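Local coordinates for protein glutathione peroxidase (Hypocrea jecorina, PDB 6VPD) that probably reduces hydroperoxides to alcohols with electrons taken from thioredoxin, as a glutathione peroxidase-like antioxidant enzyme of the thioredoxin fold, at residues A[53-58]-A[155-160]; A[89-94]-A[118-123]. All blocks are in the same frame, centred on the assembly; numbering follows the deposited sequence.

Interaction 1: A[53-58]-A[155-160]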
loop_
_atom_site.group_PDB
_atom_site.type_symbol
_atom_site.label_atom_id
_atom_site.label_comp_id
_atom_site.label_asym_id
_atom_site.label_seq_id
_atom_site.Cartn_x
_atom_site.Cartn_y
_atom_site.Cartn_z
ATOM N N LEU A 53 -17.257 9.639 0.300
ATOM C CA LEU A 53 -16.009 8.899 0.344
ATOM C C LEU A 53 -15.266 9.180 -0.953
ATOM O O LEU A 53 -15.760 8.853 -2.036
ATOM C CB LEU A 53 -16.256 7.404 0.536
ATOM C CG LEU A 53 -14.915 6.668 0.670
ATOM C CD1 LEU A 53 -14.297 6.832 2.074
ATOM C CD2 LEU A 53 -15.008 5.227 0.266
ATOM N N VAL A 54 -14.093 9.801 -0.843
ATOM C CA VAL A 54 -13.322 10.249 -1.991
ATOM C C VAL A 54 -12.213 9.239 -2.171
ATOM O O VAL A 54 -11.532 8.886 -1.203
ATOM C CB VAL A 54 -12.755 11.667 -1.778
ATOM C CG1 VAL A 54 -11.814 12.040 -2.901
ATOM C CG2 VAL A 54 -13.868 12.708 -1.658
ATOM N N VAL A 55 -12.063 8.726 -3.383
ATOM C CA VAL A 55 -11.064 7.705 -3.656
ATOM C C VAL A 55 -10.440 8.006 -5.020
ATOM O O VAL A 55 -11.147 8.365 -5.967
ATOM C CB VAL A 55 -11.677 6.292 -3.575
ATOM C CG1 VAL A 55 -12.678 6.083 -4.669
ATOM C CG2 VAL A 55 -10.600 5.220 -3.645
ATOM N N ASN A 56 -9.107 7.966 -5.088
ATOM C CA ASN A 56 -8.376 8.103 -6.341
ATOM C C ASN A 56 -8.233 6.725 -6.977
ATOM O O ASN A 56 -7.628 5.813 -6.392
ATOM C CB ASN A 56 -7.000 8.714 -6.119
ATOM C CG ASN A 56 -6.208 7.931 -5.132
ATOM O OD1 ASN A 56 -6.718 7.600 -4.054
ATOM N ND2 ASN A 56 -4.974 7.587 -5.485
ATOM N N THR A 57 -8.789 6.573 -8.166
ATOM C CA THR A 57 -8.812 5.283 -8.826
ATOM C C THR A 57 -7.693 5.197 -9.856
ATOM O O THR A 57 -7.108 6.203 -10.266
ATOM C CB THR A 57 -10.173 5.030 -9.481
ATOM O OG1 THR A 57 -10.564 6.183 -10.238
ATOM C CG2 THR A 57 -11.209 4.759 -8.420
ATOM N N ALA A 58 -7.388 3.958 -10.229
ATOM C CA ALA A 58 -6.408 3.684 -11.260
ATOM C C ALA A 58 -6.896 4.187 -12.607
ATOM O O ALA A 58 -8.060 4.008 -12.972
ATOM C CB ALA A 58 -6.144 2.184 -11.343
ATOM N N PHE A 155 -6.048 4.375 -4.792
ATOM C CA PHE A 155 -7.116 3.917 -3.899
ATOM C C PHE A 155 -6.924 4.304 -2.438
ATOM O O PHE A 155 -7.511 3.669 -1.558
ATOM C CB PHE A 155 -7.324 2.399 -3.996
ATOM C CG PHE A 155 -7.832 1.959 -5.325
ATOM C CD1 PHE A 155 -6.951 1.650 -6.347
ATOM C CD2 PHE A 155 -9.191 1.871 -5.569
ATOM C CE1 PHE A 155 -7.417 1.255 -7.600
ATOM C CE2 PHE A 155 -9.666 1.474 -6.813
ATOM C CZ PHE A 155 -8.774 1.167 -7.830
ATOM N N GLU A 156 -6.133 5.326 -2.131
ATOM C CA GLU A 156 -6.299 5.961 -0.833
ATOM C C GLU A 156 -7.709 6.546 -0.771
ATOM O O GLU A 156 -8.281 6.935 -1.798
ATOM C CB GLU A 156 -5.226 7.040 -0.595
ATOM C CG GLU A 156 -3.799 6.483 -0.315
ATOM C CD GLU A 156 -2.973 7.310 0.697
ATOM O OE1 GLU A 156 -1.759 7.515 0.465
ATOM O OE2 GLU A 156 -3.517 7.734 1.744
ATOM N N LYS A 157 -8.299 6.544 0.429
ATOM C CA LYS A 157 -9.676 6.990 0.651
ATOM C C LYS A 157 -9.713 8.130 1.668
ATOM O O LYS A 157 -8.999 8.090 2.675
ATOM C CB LYS A 157 -10.558 5.839 1.164
ATOM C CG LYS A 157 -10.564 4.612 0.304
ATOM C CD LYS A 157 -9.605 3.552 0.823
ATOM C CE LYS A 157 -9.870 2.206 0.158
ATOM N NZ LYS A 157 -8.614 1.400 -0.019
ATOM N N PHE A 158 -10.543 9.144 1.408
ATOM C CA PHE A 158 -10.889 10.171 2.394
ATOM C C PHE A 158 -12.391 10.167 2.639
ATOM O O PHE A 158 -13.179 10.089 1.695
ATOM C CB PHE A 158 -10.521 11.576 1.953
ATOM C CG PHE A 158 -9.076 11.779 1.648
ATOM C CD1 PHE A 158 -8.542 11.364 0.436
ATOM C CD2 PHE A 158 -8.257 12.479 2.542
ATOM C CE1 PHE A 158 -7.198 11.604 0.135
ATOM C CE2 PHE A 158 -6.912 12.719 2.251
ATOM C CZ PHE A 158 -6.382 12.270 1.050
ATOM N N LEU A 159 -12.786 10.298 3.900
ATOM C CA LEU A 159 -14.186 10.306 4.294
ATOM C C LEU A 159 -14.594 11.727 4.692
ATOM O O LEU A 159 -13.983 12.317 5.589
ATOM C CB LEU A 159 -14.409 9.327 5.440
ATOM C CG LEU A 159 -15.837 9.193 5.951
ATOM C CD1 LEU A 159 -16.735 8.751 4.811
ATOM C CD2 LEU A 159 -15.892 8.220 7.140
ATOM N N ILE A 160 -15.626 12.263 4.025
ATOM C CA ILE A 160 -16.152 13.598 4.287
ATOM C C ILE A 160 -17.428 13.471 5.110
ATOM O O ILE A 160 -18.406 12.860 4.659
ATOM C CB ILE A 160 -16.450 14.374 2.989
ATOM C CG1 ILE A 160 -15.294 14.330 1.962
ATOM C CG2 ILE A 160 -16.817 15.798 3.354
ATOM C CD1 ILE A 160 -13.964 14.775 2.462
#

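Interaction 2: A[89-94]-A[118-123]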
loop_
_atom_site.group_PDB
_atom_site.type_symbol
_atom_site.label_atom_id
_atom_site.label_comp_id
_atom_site.label_asym_id
_atom_site.label_seq_id
_atom_site.Cartn_x
_atom_site.Cartn_y
_atom_site.Cartn_z
ATOM N N GLY A 89 -15.066 8.527 -7.278
ATOM C CA GLY A 89 -13.782 8.035 -7.756
ATOM C C GLY A 89 -13.149 9.054 -8.688
ATOM O O GLY A 89 -13.819 9.627 -9.538
ATOM N N PHE A 90 -11.853 9.278 -8.515
ATOM C CA PHE A 90 -11.105 10.212 -9.359
ATOM C C PHE A 90 -9.955 9.455 -9.994
ATOM O O PHE A 90 -8.993 9.092 -9.286
ATOM C CB PHE A 90 -10.550 11.407 -8.585
ATOM C CG PHE A 90 -11.584 12.331 -8.035
ATOM C CD1 PHE A 90 -12.277 12.006 -6.878
ATOM C CD2 PHE A 90 -11.826 13.553 -8.640
ATOM C CE1 PHE A 90 -13.232 12.875 -6.357
ATOM C CE2 PHE A 90 -12.777 14.436 -8.127
ATOM C CZ PHE A 90 -13.480 14.099 -6.990
ATOM N N PRO A 91 -9.985 9.221 -11.296
ATOM C CA PRO A 91 -8.885 8.504 -11.944
ATOM C C PRO A 91 -7.576 9.263 -11.829
ATOM O O PRO A 91 -7.540 10.497 -11.811
ATOM C CB PRO A 91 -9.345 8.405 -13.398
ATOM C CG PRO A 91 -10.826 8.575 -13.339
ATOM C CD PRO A 91 -11.091 9.508 -12.217
ATOM N N CYS A 92 -6.489 8.502 -11.760
ATOM C CA CYS A 92 -5.163 9.075 -11.566
ATOM C C CYS A 92 -4.133 8.180 -12.232
ATOM O O CYS A 92 -4.038 6.988 -11.914
ATOM C CB CYS A 92 -4.842 9.235 -10.084
ATOM S SG CYS A 92 -3.507 10.394 -9.804
ATOM N N ASN A 93 -3.361 8.768 -13.139
ATOM C CA ASN A 93 -2.322 8.068 -13.874
ATOM C C ASN A 93 -0.976 8.113 -13.168
ATOM O O ASN A 93 -0.007 7.545 -13.680
ATOM C CB ASN A 93 -2.181 8.676 -15.272
ATOM C CG ASN A 93 -1.688 10.120 -15.231
ATOM O OD1 ASN A 93 -1.760 10.787 -14.187
ATOM N ND2 ASN A 93 -1.190 10.616 -16.373
ATOM N N GLN A 94 -0.895 8.756 -12.005
ATOM C CA GLN A 94 0.378 9.045 -11.362
ATOM C C GLN A 94 1.013 7.851 -10.668
ATOM O O GLN A 94 2.087 8.017 -10.096
ATOM C CB GLN A 94 0.218 10.171 -10.334
ATOM C CG GLN A 94 0.098 11.569 -10.912
ATOM C CD GLN A 94 -0.010 12.661 -9.834
ATOM O OE1 GLN A 94 -0.509 12.423 -8.735
ATOM N NE2 GLN A 94 0.449 13.862 -10.157
ATOM N N PHE A 118 -21.055 3.994 -8.681
ATOM C CA PHE A 118 -20.888 5.325 -8.115
ATOM C C PHE A 118 -20.258 6.254 -9.141
ATOM O O PHE A 118 -19.607 5.798 -10.087
ATOM C CB PHE A 118 -20.030 5.285 -6.849
ATOM C CG PHE A 118 -18.758 4.498 -6.983
ATOM C CD1 PHE A 118 -17.615 5.081 -7.510
ATOM C CD2 PHE A 118 -18.695 3.177 -6.536
ATOM C CE1 PHE A 118 -16.432 4.358 -7.620
ATOM C CE2 PHE A 118 -17.523 2.445 -6.638
ATOM C CZ PHE A 118 -16.386 3.035 -7.184
ATOM N N PRO A 119 -20.456 7.563 -8.987
ATOM C CA PRO A 119 -19.879 8.512 -9.949
ATOM C C PRO A 119 -18.359 8.397 -10.006
ATOM O O PRO A 119 -17.671 8.429 -8.980
ATOM C CB PRO A 119 -20.320 9.883 -9.416
ATOM C CG PRO A 119 -21.536 9.589 -8.549
ATOM C CD PRO A 119 -21.303 8.221 -7.975
ATOM N N VAL A 120 -17.837 8.276 -11.224
ATOM C CA VAL A 120 -16.404 8.349 -11.485
ATOM C C VAL A 120 -16.130 9.634 -12.260
ATOM O O VAL A 120 -16.815 9.934 -13.244
ATOM C CB VAL A 120 -15.908 7.107 -12.244
ATOM C CG1 VAL A 120 -14.585 7.386 -12.906
ATOM C CG2 VAL A 120 -15.792 5.926 -11.278
ATOM N N MET A 121 -15.135 10.392 -11.813
ATOM C CA MET A 121 -14.979 11.780 -12.212
ATOM C C MET A 121 -13.883 11.935 -13.265
ATOM O O MET A 121 -13.233 10.972 -13.690
ATOM C CB MET A 121 -14.698 12.643 -10.974
ATOM C CG MET A 121 -15.856 12.662 -9.980
ATOM S SD MET A 121 -17.249 13.612 -10.631
ATOM C CE MET A 121 -18.577 13.188 -9.514
ATOM N N GLY A 122 -13.692 13.174 -13.703
ATOM C CA GLY A 122 -12.606 13.465 -14.613
ATOM C C GLY A 122 -11.267 13.075 -14.026
ATOM O O GLY A 122 -11.113 12.919 -12.815
ATOM N N LYS A 123 -10.291 12.887 -14.912
ATOM C CA LYS A 123 -8.957 12.502 -14.469
ATOM C C LYS A 123 -8.263 13.704 -13.845
ATOM O O LYS A 123 -8.378 14.829 -14.340
ATOM C CB LYS A 123 -8.129 11.955 -15.634
ATOM C CG LYS A 123 -6.674 11.640 -15.280
ATOM C CD LYS A 123 -5.705 12.448 -16.174
ATOM C CE LYS A 123 -4.386 12.828 -15.445
ATOM N NZ LYS A 123 -3.287 13.257 -16.374
#

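Interaction 1: A[53-58]-A[155-160]
Leu53 lies across from Leu159 where two antiparallel strands meet in the central sheet of the thioredoxin fold. Its CG is anti to the backbone N (chi1 -176°). This brings CD1 over to the neighbouring strand, 4.1 Å from CD1 of Leu159 and also close to CB of Lys157. Val54 and Phe158 form the hydrogen-bonded pair. Val54 N gives a nearly straight bond to Phe158 O at 2.7 Å, and Phe158 N returns one to Val54 O at 2.8 Å. The Val54 and Phe158 side chains share the face of the sheet covered by Leu138 of helix 133-141. Val55 is on the same face as Leu53. Its CG2 comes within 3.7 Å of CA of Phe155 and touches CG of Lys157.

Asn56 O accepts a bent bond from Phe155 N at 2.7 Å. The carboxamide of Asn56 is held from outside, by ND2 on the carbonyl of Trp153. The Phe155 ring has Asn56 O and the Thr57 CA over one face, both offset toward the rim. Tyr67 of helix 64-80 meets this ring edge-to-face. Thr57 reaches the ring through CG2, 4.0 Å from CE2 of Phe155. An alanine in place of Phe155 would probably open a gap between the end of strand 51-58 and helix 64-80 and leave Tyr67 without this edge-to-face partner. Ala58, near the predicted active-site Cys61, closes the contact: its CB is 4.1 Å from CE1 of Phe155.

Interaction 2: A[89-94]-A[118-123]
The Phe90 and Met121 side chains lie alongside each other with their tips in the same direction. They join the end of strand 85-92, an outermost strand of the thioredoxin-fold sheet within this chain, to a loop that runs along it. Met121 CB sits over one face of the Phe90 ring, displaced toward the rim. It makes a CH-pi contact, 4.1 Å from the ring centroid and 26° off the ring normal. The nearest ring atom is CD2 of Phe90, 3.8 Å from Met121 CB. Met121 CG follows along the CE2 and CZ side of the ring. The Met121 chain then bends at chi2 (-71°), so the sulfur and its methyl turn off from residues 89-94. Leu88 of the same strand also touches the Met121 side chain. Beyond the contact, the Phe90 side chain packs on Val54 and Ile124.

Pro91 points toward the loop. Its ring crosses the Val120 side chain at an angle, with CG of Pro91 4.0 Å from CG1 of Val120. Val120 CG1 is anti to the backbone N (chi1 161°), which places this methyl beside the proline. Pro91 CD lies close to the carbonyl oxygens of Met121 and Gly122. Farther along, Lys123 extends beside the backbone of Pro91, with its CG 3.8 Å from Pro91 O. The lysine end then crosses the exposed side chain of Asn93.

The backbones of Gly89 and Val120 form a single bridge. Gly89 has no side chain and meets the loop through its backbone. Two hydrogen bonds hold the loop here. Gly89 N donates to Pro119 O at 3.1 Å, nearly straight, and Met121 N donates to Gly89 O at 2.7 Å.

How the interactions relate
From the N terminus, after two short strands, the chain lays down strand 51-58, then helix 64-80, then strand 85-92 beside the first of these. Interaction 2 closes the shorter loop, bringing 118-123 back onto 89-94. Interaction 1 closes later, when 155-160 returns to 53-58 after helix 133-141. The loop of interaction 2 thus lies wholly within that of interaction 1, and the two do not cross. Strands 51-58 and 85-92 are parallel neighbours, so the contacts meet directly: Thr57 N to Phe90 O and Val55 O to Phe90 N, each 2.8 Å, are probable hydrogen bonds. Together they link loop 118-123, both parallel strands and strand 157-160.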